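Local coordinates for uncharacterized protein (Enterococcus faecalis, PDB 3CLQ) that is of unknown function but is probably related to AllG, a subunit of oxamate carbamoyltransferase, at residues P381-A386 with T402-N407. Sequence-based numbering, arbitrary orientation.
Sequences PVINTA and TNPPAN
Backbone hydrogen bonds define an antiparallel hydrogen-bonded pair between I383 and T402, whose CA atoms lie 5.4 Å apart. I383 N donates to T402 O at 3.0 Å, and T402 N returns a hydrogen bond to I383 O at 2.8 Å, with a C=O...N angle of 167°, nearly along the C=O axis. Beyond this pair no main-chain hydrogen bond joins the segments; instead the N403 side chain, with CG anti to its carbonyl carbon, brings ND2 to 3.0 Å from P381 O. That hydrogen bond is bent, 135° at the hydrogen, and the donor stands above the carbonyl plane. On one face I383 and T402 lie side by side, with T402 CG2 3.8 Å from I383 CG1. T402 CG2 also meets T385 CG2 at 3.7 Å, the two threonine side chains crossing obliquely. With chi1 at -158°, T402 places CG2 between its backbone N and carbonyl carbon and OG1 anti to the N, where it hydrogen-bonds to R286 O. P404 brings CD to within 4.0 Å of P381 CB, and both prolines rest on M260 of strand 257-263. The arrangement is the open end of a two-stranded beta-hairpin, strands 383-388 and 396-402, where pairing stops at T402 and the chain leaves through two prolines toward the C-terminal helix 407-419.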
ATOM      1  N   PRO B 381      -7.931  -9.265 -25.426  1.00 57.95           N
ATOM      2  CA  PRO B 381      -7.671  -8.952 -24.031  1.00 57.74           C
ATOM      3  C   PRO B 381      -6.452  -9.700 -23.518  1.00 57.87           C
ATOM      4  O   PRO B 381      -6.293 -10.884 -23.767  1.00 58.06           O
ATOM      5  CB  PRO B 381      -8.914  -9.486 -23.333  1.00 57.37           C
ATOM      6  CG  PRO B 381      -9.967  -9.280 -24.311  1.00 57.21           C
ATOM      7  CD  PRO B 381      -9.342  -9.620 -25.635  1.00 57.51           C
ATOM      8  N   VAL B 382      -5.580  -8.994 -22.828  1.00 58.12           N
ATOM      9  CA  VAL B 382      -4.441  -9.616 -22.193  1.00 58.00           C
ATOM     10  C   VAL B 382      -4.843  -9.870 -20.761  1.00 57.94           C
ATOM     11  O   VAL B 382      -5.356  -8.974 -20.104  1.00 58.04           O
ATOM     12  CB  VAL B 382      -3.243  -8.658 -22.168  1.00 58.11           C
ATOM     13  CG1 VAL B 382      -3.433  -7.584 -21.076  1.00 57.18           C
ATOM     14  CG2 VAL B 382      -1.977  -9.420 -21.933  1.00 58.17           C
ATOM     15  N   ILE B 383      -4.644 -11.082 -20.266  1.00 57.71           N
ATOM     16  CA  ILE B 383      -4.877 -11.305 -18.849  1.00 57.52           C
ATOM     17  C   ILE B 383      -3.664 -11.917 -18.172  1.00 57.91           C
ATOM     18  O   ILE B 383      -3.045 -12.825 -18.698  1.00 58.43           O
ATOM     19  CB  ILE B 383      -6.159 -12.094 -18.583  1.00 57.34           C
ATOM     20  CG1 ILE B 383      -5.901 -13.225 -17.620  1.00 57.19           C
ATOM     21  CG2 ILE B 383      -6.749 -12.680 -19.851  1.00 57.44           C
ATOM     22  CD1 ILE B 383      -7.101 -14.086 -17.497  1.00 58.40           C
ATOM     23  N   ASN B 384      -3.288 -11.374 -17.024  1.00 58.24           N
ATOM     24  CA  ASN B 384      -2.195 -11.936 -16.246  1.00 58.49           C
ATOM     25  C   ASN B 384      -2.834 -12.752 -15.139  1.00 58.51           C
ATOM     26  O   ASN B 384      -3.737 -12.278 -14.448  1.00 58.73           O
ATOM     27  CB  ASN B 384      -1.330 -10.828 -15.624  1.00 59.32           C
ATOM     28  CG  ASN B 384      -0.379 -10.128 -16.637  1.00 59.83           C
ATOM     29  OD1 ASN B 384      -0.017  -8.944 -16.444  1.00 60.37           O
ATOM     30  ND2 ASN B 384       0.057 -10.856 -17.676  1.00 58.85           N
ATOM     31  N   THR B 385      -2.378 -13.978 -14.962  1.00 58.13           N
ATOM     32  CA  THR B 385      -3.002 -14.872 -14.004  1.00 57.85           C
ATOM     33  C   THR B 385      -1.963 -15.852 -13.478  1.00 57.67           C
ATOM     34  O   THR B 385      -0.871 -15.994 -14.060  1.00 57.73           O
ATOM     35  CB  THR B 385      -4.172 -15.647 -14.652  1.00 58.59           C
ATOM     36  OG1 THR B 385      -4.511 -16.769 -13.835  1.00 60.68           O
ATOM     37  CG2 THR B 385      -3.782 -16.188 -16.018  1.00 58.30           C
ATOM     38  N   ALA B 386      -2.293 -16.517 -12.372  1.00 57.03           N
ATOM     39  CA  ALA B 386      -1.420 -17.544 -11.814  1.00 57.54           C
ATOM     40  C   ALA B 386      -1.450 -18.812 -12.665  1.00 57.76           C
ATOM     41  O   ALA B 386      -2.510 -19.187 -13.178  1.00 57.15           O
ATOM     42  CB  ALA B 386      -1.832 -17.869 -10.379  1.00 57.36           C
ATOM     43  N   THR B 402      -1.880 -14.724 -20.469  1.00 55.31           N
ATOM     44  CA  THR B 402      -2.732 -15.573 -21.269  1.00 56.60           C
ATOM     45  C   THR B 402      -3.779 -14.745 -22.047  1.00 57.60           C
ATOM     46  O   THR B 402      -3.864 -13.525 -21.899  1.00 58.06           O
ATOM     47  CB  THR B 402      -3.376 -16.670 -20.385  1.00 56.71           C
ATOM     48  OG1 THR B 402      -3.785 -17.769 -21.204  1.00 57.76           O
ATOM     49  CG2 THR B 402      -4.563 -16.149 -19.597  1.00 56.20           C
ATOM     50  N   ASN B 403      -4.559 -15.379 -22.906  1.00 58.49           N
ATOM     51  CA  ASN B 403      -5.640 -14.649 -23.568  1.00 59.63           C
ATOM     52  C   ASN B 403      -6.909 -15.501 -23.640  1.00 59.63           C
ATOM     53  O   ASN B 403      -6.859 -16.716 -23.437  1.00 60.15           O
ATOM     54  CB  ASN B 403      -5.224 -14.167 -24.977  1.00 60.46           C
ATOM     55  CG  ASN B 403      -3.868 -13.418 -24.991  1.00 61.42           C
ATOM     56  OD1 ASN B 403      -2.802 -14.031 -24.903  1.00 62.35           O
ATOM     57  ND2 ASN B 403      -3.916 -12.099 -25.140  1.00 61.28           N
ATOM     58  N   PRO B 404      -8.061 -14.867 -23.891  1.00 59.42           N
ATOM     59  CA  PRO B 404      -9.204 -15.681 -24.265  1.00 58.62           C
ATOM     60  C   PRO B 404      -8.928 -16.170 -25.671  1.00 57.86           C
ATOM     61  O   PRO B 404      -8.043 -15.631 -26.323  1.00 58.09           O
ATOM     62  CB  PRO B 404     -10.368 -14.681 -24.274  1.00 58.85           C
ATOM     63  CG  PRO B 404      -9.872 -13.466 -23.614  1.00 58.65           C
ATOM     64  CD  PRO B 404      -8.395 -13.435 -23.837  1.00 58.90           C
ATOM     65  N   PRO B 405      -9.659 -17.195 -26.138  1.00 57.43           N
ATOM     66  CA  PRO B 405      -9.493 -17.706 -27.501  1.00 56.98           C
ATOM     67  C   PRO B 405     -10.269 -16.882 -28.534  1.00 56.54           C
ATOM     68  O   PRO B 405     -11.355 -16.396 -28.251  1.00 56.84           O
ATOM     69  CB  PRO B 405     -10.077 -19.115 -27.407  1.00 56.99           C
ATOM     70  CG  PRO B 405     -11.144 -18.998 -26.377  1.00 56.83           C
ATOM     71  CD  PRO B 405     -10.691 -17.936 -25.394  1.00 57.18           C
ATOM     72  N   ALA B 406      -9.725 -16.743 -29.733  1.00 56.36           N
ATOM     73  CA  ALA B 406     -10.319 -15.861 -30.733  1.00 55.50           C
ATOM     74  C   ALA B 406     -11.797 -16.120 -31.017  1.00 54.69           C
ATOM     75  O   ALA B 406     -12.571 -15.171 -31.145  1.00 54.26           O
ATOM     76  CB  ALA B 406      -9.516 -15.918 -32.026  1.00 55.72           C
ATOM     77  N   ASN B 407     -12.174 -17.397 -31.101  1.00 54.17           N
ATOM     78  CA  ASN B 407     -13.504 -17.806 -31.603  1.00 54.67           C
ATOM     79  C   ASN B 407     -14.647 -17.206 -30.794  1.00 54.57           C
ATOM     80  O   ASN B 407     -15.695 -16.827 -31.322  1.00 55.05           O
ATOM     81  CB  ASN B 407     -13.664 -19.350 -31.620  1.00 54.05           C
ATOM     82  CG  ASN B 407     -13.856 -19.932 -30.212  1.00 54.10           C
ATOM     83  OD1 ASN B 407     -12.919 -19.945 -29.403  1.00 53.81           O
ATOM     84  ND2 ASN B 407     -15.081 -20.368 -29.904  1.00 52.99           N
TER